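Local coordinates for protein ubiquitin-like-specific protease 2 (Saccharomyces cerevisiae, PDB 5LNB) that removes the ubiquitin-like modifier SUMO from proteins as a cysteine protease of the C48 (Ulp1) family, this chain being the piece with the catalytic domain, at residues I223-E228 against Y255-E260; K41-K46 against K266-T271; N104-S109 against D188-Q193. All blocks are in the same frame, centred on the assembly; numbering follows the deposited sequence.

Contacts 1 and 3 lie in the Ulp1-type catalytic domain, a papain-like (clan CA) fold in which helices pack around a mixed sheet. Contact 2 joins 41-46, ahead of helix 51-67, to helix 264-285; contacts 3 and 1 both fall within that span, contact 3 closing before contact 1 opens. Contact 3 fastens the loop before strand 112-119 to the end of helix 172-190, and contact 1 ties helix 215-228 to the turn after helix 245-255. The centre of contact 1 is about 17 Å from that of contact 2 and about 31 Å from that of contact 3. Contact 2 thus unites parts some 220 residues apart, while contacts 1 and 3 join nearer parts on opposite sides of the chain's centre.

Contact 1: I223-E228 against Y255-E260; sequences IRKFFE and YFDKNE
Lys225 carries almost the whole contact, its amine reaching Asp257 in a salt bridge with NZ 2.9 Å from OD1. The amine meets that oxygen from above the carboxylate plane, 41° out of it. Behind the charge, the lysine's methylenes are put to apolar use: CG rests 3.5 Å from CD1 of Phe256 and also touches the Tyr255 ring. CE passes 3.4 Å from the Tyr255 carbonyl O. The chain starts anti to its own N (chi1 175°) and then bends at both chi2 and chi3, folding over the turn to bring the amine to the aspartate. Lysine suits the place because its methylenes can pack on the two aromatic rings while its amine still reaches the carboxylate.

Glu228, one helical turn on, adds a weak bond from NZ to OE1 (3.3 Å), part of a second salt bridge; with a long one from Arg224, the four charges form a network. A water bridges Lys225 O and Tyr255 OH, and that hydroxyl also bonds to Glu232 and Thr233. The buried Phe256 ring meets Trp237. Asp257, with positive phi (54°), is the C-prime residue of a Schellman motif, which ends helix 245-255 beside helix 215-228 of the Ulp1-type catalytic domain.

Contact 2: K41-K46 against K266-T271; sequences KCLFNK and KNLRHT
Leu43 and Phe44 receive Arg269 from helix 264-285, joining the loop ahead of helix 51-67 to that long helix by an arginine-aromatic stack and an arginine-carbonyl hydrogen bond. The short 3-10 turn of Lys41 and Cys42 comes first, and the N-H of Phe44 bonds back to Lys41 O, helping to shape the turn that presents the next two residues. Leu43 points toward the helix and is buried. Its CD2 lies 4.1 Å from CD1 of Leu268, the two side chains roughly perpendicular, and both leucines also touch helix 51-67, Leu43 at Ile53 and Leu268 at Phe57 and Tyr61. Branched apolar residues fit this place, where three parts of the fold meet. Leu43 and Arg269 run antiparallel alongside each other, with the leucine CB 3.2 Å from the arginine CG.

Phe44 follows at the exposed margin, where a broad ring can shield the arginine's hydrocarbon while accepting its cationic end. Arg269 CD sits over the face, 3.7 Å from the centroid of the Phe44 ring. The guanidinium continues off-centre across the same face, the two planes only 12° apart, and NE comes 3.5 Å from Phe44 CE1. A bend at chi3 (-38°) lays the arginine's end along the ring; the guanidinium's opposite face is covered by CA of Lys266. A leucine in place of Arg269 would probably leave the Phe44 ring without its cationic partner and the Leu43 carbonyl without this donor. That carbonyl is met at the guanidinium's edge, where Arg269 NH1 gives a nearly straight bond to Leu43 O, 3.0 Å long with an N-H...O angle of 167°.

Contact 3: N104-S109 against D188-Q193; sequences NTDLFS and DKYSIQ
Tyr190 reaches from the end of helix 172-190 to put its hydroxyl between Asp106 and the backbone of Phe108. The phenol donates to the carboxylate, OH to OD1 at 2.6 Å, meeting that oxygen nearly along its C-O axis. In return the hydroxyl accepts the N-H of Phe108, with N 3.1 Å from OH, so its oxygen both gives and takes a bond. Tyrosine suits the place because it joins a long reach to a polar end. Its CG stands only roughly anti to its own carbonyl carbon (chi1 -42°), which lays the ring over CB of Lys189 and carries the hydroxyl across to the loop. Asp106 OD1 sits at the ring's edge, near its plane; the carboxylate is turned 50° to the ring.

Asp106 also shapes the loop, for its carbonyl O takes both N and OG of Ser109, closing the 3-10 turn. Phe108 is the apolar half of the contact: its CG, set beside its backbone N, lies 3.4 Å from Tyr190 CE2. Tyr190 CD2 stands over one face of the phenylalanine ring, toward its rim, with the two ring planes inclined at 46°. Buried, the phenylalanine also touches Leu131, Leu135, Leu182 and Ala186. Farther out, a water links Asn104 N to Lys189 NZ. The end of helix 172-190 is thereby joined to the 3-10 turn 107-109 that precedes strand 112-119 of the mixed sheet in the Ulp1-type catalytic domain.

Contact 1: I223-E228 against Y255-E260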
loop_
_atom_site.group_PDB
_atom_site.type_symbol
_atom_site.label_atom_id
_atom_site.label_comp_id
_atom_site.label_asym_id
_atom_site.label_seq_id
_atom_site.Cartn_x
_atom_site.Cartn_y
_atom_site.Cartn_z
ATOM N N ILE A 223 0.652 0.804 6.216
ATOM C CA ILE A 223 1.092 1.804 5.248
ATOM C C ILE A 223 0.836 3.203 5.786
ATOM O O ILE A 223 1.696 4.087 5.704
ATOM C CB ILE A 223 0.400 1.574 3.891
ATOM C CG1 ILE A 223 0.969 0.304 3.232
ATOM C CG2 ILE A 223 0.559 2.805 3.002
ATOM C CD1 ILE A 223 0.287 -0.125 1.959
ATOM N N ARG A 224 -0.345 3.423 6.358
ATOM C CA ARG A 224 -0.648 4.720 6.945
ATOM C C ARG A 224 0.384 5.104 7.993
ATOM O O ARG A 224 0.879 6.236 8.007
ATOM C CB ARG A 224 -2.043 4.704 7.562
ATOM C CG ARG A 224 -2.376 5.996 8.285
ATOM C CD ARG A 224 -3.757 5.956 8.912
ATOM N NE ARG A 224 -4.061 7.217 9.571
ATOM C CZ ARG A 224 -5.126 7.421 10.341
ATOM N NH1 ARG A 224 -5.988 6.437 10.564
ATOM N NH2 ARG A 224 -5.325 8.609 10.897
ATOM N N LYS A 225 0.717 4.171 8.891
ATOM C CA LYS A 225 1.700 4.475 9.927
ATOM C C LYS A 225 3.061 4.780 9.312
ATOM O O LYS A 225 3.739 5.728 9.718
ATOM C CB LYS A 225 1.804 3.318 10.916
ATOM C CG LYS A 225 2.885 3.495 11.975
ATOM C CD LYS A 225 2.628 4.701 12.865
ATOM C CE LYS A 225 1.241 4.627 13.502
ATOM N NZ LYS A 225 1.066 5.634 14.595
ATOM N N PHE A 226 3.480 3.981 8.329
ATOM C CA PHE A 226 4.775 4.213 7.694
ATOM C C PHE A 226 4.895 5.652 7.196
ATOM O O PHE A 226 5.920 6.310 7.408
ATOM C CB PHE A 226 4.978 3.219 6.544
ATOM C CG PHE A 226 6.288 3.383 5.818
ATOM C CD1 PHE A 226 6.418 4.317 4.788
ATOM C CD2 PHE A 226 7.390 2.598 6.154
ATOM C CE1 PHE A 226 7.628 4.472 4.111
ATOM C CE2 PHE A 226 8.604 2.745 5.484
ATOM C CZ PHE A 226 8.727 3.685 4.458
ATOM N N PHE A 227 3.846 6.171 6.558
ATOM C CA PHE A 227 3.923 7.483 5.927
ATOM C C PHE A 227 3.553 8.635 6.851
ATOM O O PHE A 227 3.613 9.791 6.429
ATOM C CB PHE A 227 3.068 7.506 4.671
ATOM C CG PHE A 227 3.722 6.821 3.516
ATOM C CD1 PHE A 227 4.695 7.474 2.774
ATOM C CD2 PHE A 227 3.403 5.512 3.197
ATOM C CE1 PHE A 227 5.321 6.837 1.721
ATOM C CE2 PHE A 227 4.018 4.874 2.146
ATOM C CZ PHE A 227 4.985 5.532 1.408
ATOM N N GLU A 228 3.216 8.365 8.108
ATOM C CA GLU A 228 3.276 9.444 9.081
ATOM C C GLU A 228 4.719 9.799 9.440
ATOM O O GLU A 228 4.974 10.932 9.861
ATOM C CB GLU A 228 2.465 9.073 10.325
ATOM C CG GLU A 228 0.995 8.857 9.988
ATOM C CD GLU A 228 0.142 8.395 11.167
ATOM O OE1 GLU A 228 0.687 7.788 12.125
ATOM O OE2 GLU A 228 -1.087 8.645 11.122
ATOM N N TYR A 255 4.242 1.253 18.745
ATOM C CA TYR A 255 4.527 2.128 17.615
ATOM C C TYR A 255 3.395 2.119 16.597
ATOM O O TYR A 255 3.027 3.172 16.068
ATOM C CB TYR A 255 5.841 1.722 16.939
ATOM C CG TYR A 255 6.299 2.742 15.918
ATOM C CD1 TYR A 255 6.895 3.928 16.320
ATOM C CD2 TYR A 255 6.113 2.532 14.550
ATOM C CE1 TYR A 255 7.300 4.879 15.393
ATOM C CE2 TYR A 255 6.519 3.484 13.603
ATOM C CZ TYR A 255 7.110 4.650 14.038
ATOM O OH TYR A 255 7.526 5.595 13.131
ATOM N N PHE A 256 2.839 0.936 16.304
ATOM C CA PHE A 256 1.793 0.770 15.302
ATOM C C PHE A 256 0.380 0.798 15.894
ATOM O O PHE A 256 -0.565 0.361 15.222
ATOM C CB PHE A 256 1.998 -0.535 14.525
ATOM C CG PHE A 256 3.136 -0.487 13.544
ATOM C CD1 PHE A 256 2.951 0.020 12.260
ATOM C CD2 PHE A 256 4.400 -0.952 13.903
ATOM C CE1 PHE A 256 4.004 0.067 11.351
ATOM C CE2 PHE A 256 5.457 -0.908 12.999
ATOM C CZ PHE A 256 5.257 -0.396 11.715
ATOM N N ASP A 257 0.218 1.288 17.126
ATOM C CA ASP A 257 -1.107 1.476 17.741
ATOM C C ASP A 257 -1.941 0.193 17.714
ATOM O O ASP A 257 -3.101 0.187 17.285
ATOM C CB ASP A 257 -1.877 2.612 17.065
ATOM C CG ASP A 257 -1.102 3.912 17.035
ATOM O OD1 ASP A 257 -1.220 4.641 16.030
ATOM O OD2 ASP A 257 -0.368 4.198 18.009
ATOM N N LYS A 258 -1.355 -0.908 18.195
ATOM C CA LYS A 258 -2.094 -2.163 18.150
ATOM C C LYS A 258 -3.415 -2.070 18.913
ATOM O O LYS A 258 -4.397 -2.712 18.526
ATOM C CB LYS A 258 -1.251 -3.311 18.696
ATOM C CG LYS A 258 -1.975 -4.652 18.617
ATOM C CD LYS A 258 -1.118 -5.816 19.068
ATOM C CE LYS A 258 -1.865 -7.145 18.904
ATOM N NZ LYS A 258 -1.027 -8.294 19.376
ATOM N N ASN A 259 -3.470 -1.272 19.985
ATOM C CA ASN A 259 -4.691 -1.202 20.788
ATOM C C ASN A 259 -5.865 -0.615 20.015
ATOM O O ASN A 259 -7.018 -0.858 20.386
ATOM C CB ASN A 259 -4.449 -0.391 22.066
ATOM C CG ASN A 259 -4.131 1.070 21.781
ATOM O OD1 ASN A 259 -3.462 1.392 20.802
ATOM N ND2 ASN A 259 -4.614 1.960 22.638
ATOM N N GLU A 260 -5.607 0.142 18.951
ATOM C CA GLU A 260 -6.668 0.691 18.113
ATOM C C GLU A 260 -7.057 -0.220 16.953
ATOM O O GLU A 260 -8.060 0.052 16.288
ATOM C CB GLU A 260 -6.242 2.050 17.550
ATOM C CG GLU A 260 -5.921 3.087 18.612
ATOM C CD GLU A 260 -5.220 4.308 18.038
ATOM O OE1 GLU A 260 -5.107 4.408 16.793
ATOM O OE2 GLU A 260 -4.776 5.169 18.833
HETATM O O HOH W 1 5.360 6.931 12.119
#

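Contact 2: K41-K46 against K266-T271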
loop_
_atom_site.group_PDB
_atom_site.type_symbol
_atom_site.label_atom_id
_atom_site.label_comp_id
_atom_site.label_asym_id
_atom_site.label_seq_id
_atom_site.Cartn_x
_atom_site.Cartn_y
_atom_site.Cartn_z
ATOM N N LYS A 41 -19.349 -2.025 1.793
ATOM C CA LYS A 41 -19.954 -2.964 2.730
ATOM C C LYS A 41 -18.957 -3.981 3.278
ATOM O O LYS A 41 -19.260 -4.642 4.279
ATOM C CB LYS A 41 -21.119 -3.696 2.067
ATOM C CG LYS A 41 -20.690 -4.859 1.201
ATOM C CD LYS A 41 -21.851 -5.358 0.371
ATOM C CE LYS A 41 -21.439 -6.531 -0.492
ATOM N NZ LYS A 41 -22.558 -6.966 -1.374
ATOM N N CYS A 42 -17.786 -4.131 2.654
ATOM C CA CYS A 42 -16.801 -5.062 3.190
ATOM C C CYS A 42 -16.206 -4.574 4.502
ATOM O O CYS A 42 -15.605 -5.374 5.224
ATOM C CB CYS A 42 -15.693 -5.325 2.166
ATOM S SG CYS A 42 -14.518 -3.977 1.951
ATOM N N LEU A 43 -16.376 -3.292 4.834
ATOM C CA LEU A 43 -15.918 -2.731 6.101
ATOM C C LEU A 43 -16.884 -3.008 7.256
ATOM O O LEU A 43 -16.812 -2.349 8.303
ATOM C CB LEU A 43 -15.680 -1.222 5.953
ATOM C CG LEU A 43 -14.591 -0.804 4.949
ATOM C CD1 LEU A 43 -14.606 0.704 4.689
ATOM C CD2 LEU A 43 -13.204 -1.246 5.410
ATOM N N PHE A 44 -17.790 -3.957 7.097
ATOM C CA PHE A 44 -18.617 -4.415 8.202
ATOM C C PHE A 44 -18.126 -5.772 8.690
ATOM O O PHE A 44 -17.472 -6.523 7.959
ATOM C CB PHE A 44 -20.088 -4.490 7.789
ATOM C CG PHE A 44 -20.743 -3.145 7.644
ATOM C CD1 PHE A 44 -21.315 -2.516 8.741
ATOM C CD2 PHE A 44 -20.781 -2.505 6.419
ATOM C CE1 PHE A 44 -21.923 -1.276 8.614
ATOM C CE2 PHE A 44 -21.379 -1.265 6.286
ATOM C CZ PHE A 44 -21.954 -0.652 7.383
ATOM N N ASN A 45 -18.428 -6.067 9.955
ATOM C CA ASN A 45 -18.009 -7.319 10.579
ATOM C C ASN A 45 -16.513 -7.540 10.392
ATOM O O ASN A 45 -15.697 -6.743 10.865
ATOM C CB ASN A 45 -18.798 -8.496 9.998
ATOM C CG ASN A 45 -20.308 -8.306 10.109
ATOM O OD1 ASN A 45 -20.844 -8.042 11.191
ATOM N ND2 ASN A 45 -20.998 -8.430 8.978
ATOM N N LYS A 46 -16.150 -8.617 9.696
ATOM C CA LYS A 46 -14.763 -8.923 9.372
ATOM C C LYS A 46 -14.668 -9.429 7.945
ATOM O O LYS A 46 -13.971 -10.408 7.659
ATOM C CB LYS A 46 -14.173 -9.949 10.346
ATOM C CG LYS A 46 -14.091 -9.458 11.778
ATOM C CD LYS A 46 -13.827 -10.573 12.731
ATOM C CE LYS A 46 -13.960 -10.086 14.164
ATOM N NZ LYS A 46 -13.664 -11.176 15.127
ATOM N N LYS A 266 -14.089 0.099 11.838
ATOM C CA LYS A 266 -15.150 1.075 12.037
ATOM C C LYS A 266 -14.671 2.477 11.684
ATOM O O LYS A 266 -15.422 3.270 11.102
ATOM C CB LYS A 266 -15.659 1.014 13.478
ATOM C CG LYS A 266 -16.522 2.194 13.868
ATOM C CD LYS A 266 -17.078 2.068 15.271
ATOM C CE LYS A 266 -18.334 2.940 15.430
ATOM N NZ LYS A 266 -19.164 2.564 16.624
ATOM N N ASN A 267 -13.412 2.794 12.000
ATOM C CA ASN A 267 -12.925 4.141 11.730
ATOM C C ASN A 267 -12.770 4.376 10.232
ATOM O O ASN A 267 -13.040 5.480 9.739
ATOM C CB ASN A 267 -11.625 4.391 12.487
ATOM C CG ASN A 267 -11.858 4.565 13.987
ATOM O OD1 ASN A 267 -12.744 5.313 14.400
ATOM N ND2 ASN A 267 -11.083 3.854 14.804
ATOM N N LEU A 268 -12.372 3.341 9.485
ATOM C CA LEU A 268 -12.348 3.454 8.031
ATOM C C LEU A 268 -13.749 3.700 7.474
ATOM O O LEU A 268 -13.920 4.504 6.551
ATOM C CB LEU A 268 -11.725 2.202 7.412
ATOM C CG LEU A 268 -10.255 1.892 7.740
ATOM C CD1 LEU A 268 -9.901 0.526 7.189
ATOM C CD2 LEU A 268 -9.302 2.965 7.173
ATOM N N ARG A 269 -14.768 3.034 8.033
ATOM C CA ARG A 269 -16.142 3.276 7.591
ATOM C C ARG A 269 -16.549 4.714 7.858
ATOM O O ARG A 269 -17.130 5.378 6.994
ATOM C CB ARG A 269 -17.124 2.337 8.287
ATOM C CG ARG A 269 -17.093 0.909 7.840
ATOM C CD ARG A 269 -18.442 0.239 8.127
ATOM N NE ARG A 269 -19.055 0.662 9.389
ATOM C CZ ARG A 269 -18.845 0.079 10.568
ATOM N NH1 ARG A 269 -18.017 -0.948 10.664
ATOM N NH2 ARG A 269 -19.462 0.529 11.654
ATOM N N HIS A 270 -16.254 5.210 9.061
ATOM C CA HIS A 270 -16.572 6.595 9.387
ATOM C C HIS A 270 -15.882 7.562 8.433
ATOM O O HIS A 270 -16.465 8.578 8.045
ATOM C CB HIS A 270 -16.185 6.902 10.836
ATOM C CG HIS A 270 -16.685 8.230 11.321
ATOM N ND1 HIS A 270 -15.846 9.289 11.602
ATOM C CD2 HIS A 270 -17.943 8.677 11.559
ATOM C CE1 HIS A 270 -16.563 10.325 12.002
ATOM N NE2 HIS A 270 -17.839 9.979 11.984
ATOM N N THR A 271 -14.637 7.272 8.049
ATOM C CA THR A 271 -13.938 8.161 7.125
ATOM C C THR A 271 -14.628 8.188 5.766
ATOM O O THR A 271 -14.919 9.262 5.226
ATOM C CB THR A 271 -12.480 7.731 6.969
ATOM O OG1 THR A 271 -11.804 7.839 8.230
ATOM C CG2 THR A 271 -11.782 8.605 5.932
#

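Contact 3: N104-S109 against D188-Q193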
loop_
_atom_site.group_PDB
_atom_site.type_symbol
_atom_site.label_atom_id
_atom_site.label_comp_id
_atom_site.label_asym_id
_atom_site.label_seq_id
_atom_site.Cartn_x
_atom_site.Cartn_y
_atom_site.Cartn_z
ATOM N N ASN A 104 6.696 4.717 -19.098
ATOM C CA ASN A 104 6.773 6.104 -18.644
ATOM C C ASN A 104 6.708 6.215 -17.127
ATOM O O ASN A 104 6.155 7.176 -16.588
ATOM C CB ASN A 104 5.691 6.962 -19.297
ATOM C CG ASN A 104 6.078 7.397 -20.707
ATOM O OD1 ASN A 104 7.243 7.273 -21.107
ATOM N ND2 ASN A 104 5.109 7.911 -21.463
ATOM N N THR A 105 7.283 5.240 -16.435
ATOM C CA THR A 105 7.572 5.322 -15.010
ATOM C C THR A 105 9.067 5.516 -14.806
ATOM O O THR A 105 9.881 5.322 -15.717
ATOM C CB THR A 105 7.139 4.054 -14.269
ATOM O OG1 THR A 105 7.869 2.940 -14.804
ATOM C CG2 THR A 105 5.628 3.825 -14.396
ATOM N N ASP A 106 9.428 5.871 -13.581
ATOM C CA ASP A 106 10.814 6.126 -13.237
ATOM C C ASP A 106 11.021 5.670 -11.795
ATOM O O ASP A 106 11.315 6.459 -10.902
ATOM C CB ASP A 106 11.142 7.604 -13.440
ATOM C CG ASP A 106 12.599 7.924 -13.189
ATOM O OD1 ASP A 106 13.425 6.986 -13.139
ATOM O OD2 ASP A 106 12.918 9.125 -13.047
ATOM N N LEU A 107 10.876 4.361 -11.564
ATOM C CA LEU A 107 10.801 3.849 -10.192
ATOM C C LEU A 107 12.090 4.069 -9.409
ATOM O O LEU A 107 12.044 4.261 -8.188
ATOM C CB LEU A 107 10.447 2.360 -10.195
ATOM C CG LEU A 107 9.071 2.030 -10.782
ATOM C CD1 LEU A 107 8.780 0.529 -10.733
ATOM C CD2 LEU A 107 7.993 2.835 -10.045
ATOM N N PHE A 108 13.245 4.033 -10.075
ATOM C CA PHE A 108 14.503 4.149 -9.350
ATOM C C PHE A 108 14.812 5.581 -8.926
ATOM O O PHE A 108 15.834 5.803 -8.272
ATOM C CB PHE A 108 15.658 3.576 -10.185
ATOM C CG PHE A 108 15.692 2.060 -10.227
ATOM C CD1 PHE A 108 14.523 1.323 -10.356
ATOM C CD2 PHE A 108 16.896 1.377 -10.138
ATOM C CE1 PHE A 108 14.553 -0.059 -10.403
ATOM C CE2 PHE A 108 16.930 -0.006 -10.179
ATOM C CZ PHE A 108 15.760 -0.723 -10.313
ATOM N N SER A 109 13.968 6.556 -9.259
ATOM C CA SER A 109 14.092 7.869 -8.634
ATOM C C SER A 109 13.242 7.986 -7.371
ATOM O O SER A 109 13.257 9.033 -6.716
ATOM C CB SER A 109 13.717 8.976 -9.622
ATOM O OG SER A 109 12.331 8.951 -9.907
ATOM N N ASP A 188 16.009 -2.472 -18.518
ATOM C CA ASP A 188 15.160 -1.870 -19.534
ATOM C C ASP A 188 15.232 -0.346 -19.495
ATOM O O ASP A 188 15.463 0.294 -20.523
ATOM C CB ASP A 188 13.722 -2.346 -19.332
ATOM C CG ASP A 188 12.759 -1.777 -20.357
ATOM O OD1 ASP A 188 13.202 -1.425 -21.475
ATOM O OD2 ASP A 188 11.551 -1.687 -20.039
ATOM N N LYS A 189 15.016 0.259 -18.326
ATOM C CA LYS A 189 14.884 1.714 -18.305
ATOM C C LYS A 189 16.227 2.420 -18.235
ATOM O O LYS A 189 16.362 3.516 -18.784
ATOM C CB LYS A 189 14.022 2.185 -17.128
ATOM C CG LYS A 189 12.620 1.607 -17.081
ATOM C CD LYS A 189 11.889 1.826 -18.373
ATOM C CE LYS A 189 10.455 1.329 -18.275
ATOM N NZ LYS A 189 9.795 1.350 -19.620
ATOM N N TYR A 190 17.214 1.835 -17.554
ATOM C CA TYR A 190 18.475 2.517 -17.317
ATOM C C TYR A 190 19.691 1.774 -17.845
ATOM O O TYR A 190 20.805 2.258 -17.660
ATOM C CB TYR A 190 18.682 2.777 -15.820
ATOM C CG TYR A 190 17.461 3.248 -15.080
ATOM C CD1 TYR A 190 17.000 4.564 -15.213
ATOM C CD2 TYR A 190 16.767 2.383 -14.229
ATOM C CE1 TYR A 190 15.876 5.003 -14.512
ATOM C CE2 TYR A 190 15.638 2.807 -13.536
ATOM C CZ TYR A 190 15.197 4.113 -13.681
ATOM O OH TYR A 190 14.083 4.524 -12.983
ATOM N N SER A 191 19.524 0.622 -18.490
ATOM C CA SER A 191 20.660 -0.147 -18.993
ATOM C C SER A 191 21.629 -0.522 -17.875
ATOM O O SER A 191 22.840 -0.614 -18.089
ATOM C CB SER A 191 21.394 0.616 -20.102
ATOM O OG SER A 191 20.576 0.709 -21.246
ATOM N N ILE A 192 21.102 -0.718 -16.675
ATOM C CA ILE A 192 21.890 -1.059 -15.498
ATOM C C ILE A 192 21.798 -2.561 -15.273
ATOM O O ILE A 192 20.705 -3.140 -15.310
ATOM C CB ILE A 192 21.397 -0.285 -14.262
ATOM C CG1 ILE A 192 22.016 1.118 -14.223
ATOM C CG2 ILE A 192 21.679 -1.057 -12.986
ATOM C CD1 ILE A 192 21.429 1.993 -13.114
ATOM N N GLN A 193 22.941 -3.192 -15.046
ATOM C CA GLN A 193 22.991 -4.596 -14.660
ATOM C C GLN A 193 22.895 -4.666 -13.139
ATOM O O GLN A 193 23.820 -4.267 -12.425
ATOM C CB GLN A 193 24.264 -5.255 -15.188
ATOM C CG GLN A 193 24.233 -5.529 -16.683
ATOM C CD GLN A 193 25.546 -6.094 -17.193
ATOM O OE1 GLN A 193 26.538 -5.372 -17.317
ATOM N NE2 GLN A 193 25.563 -7.391 -17.482
HETATM O O HOH W 2 9.020 3.921 -20.340
#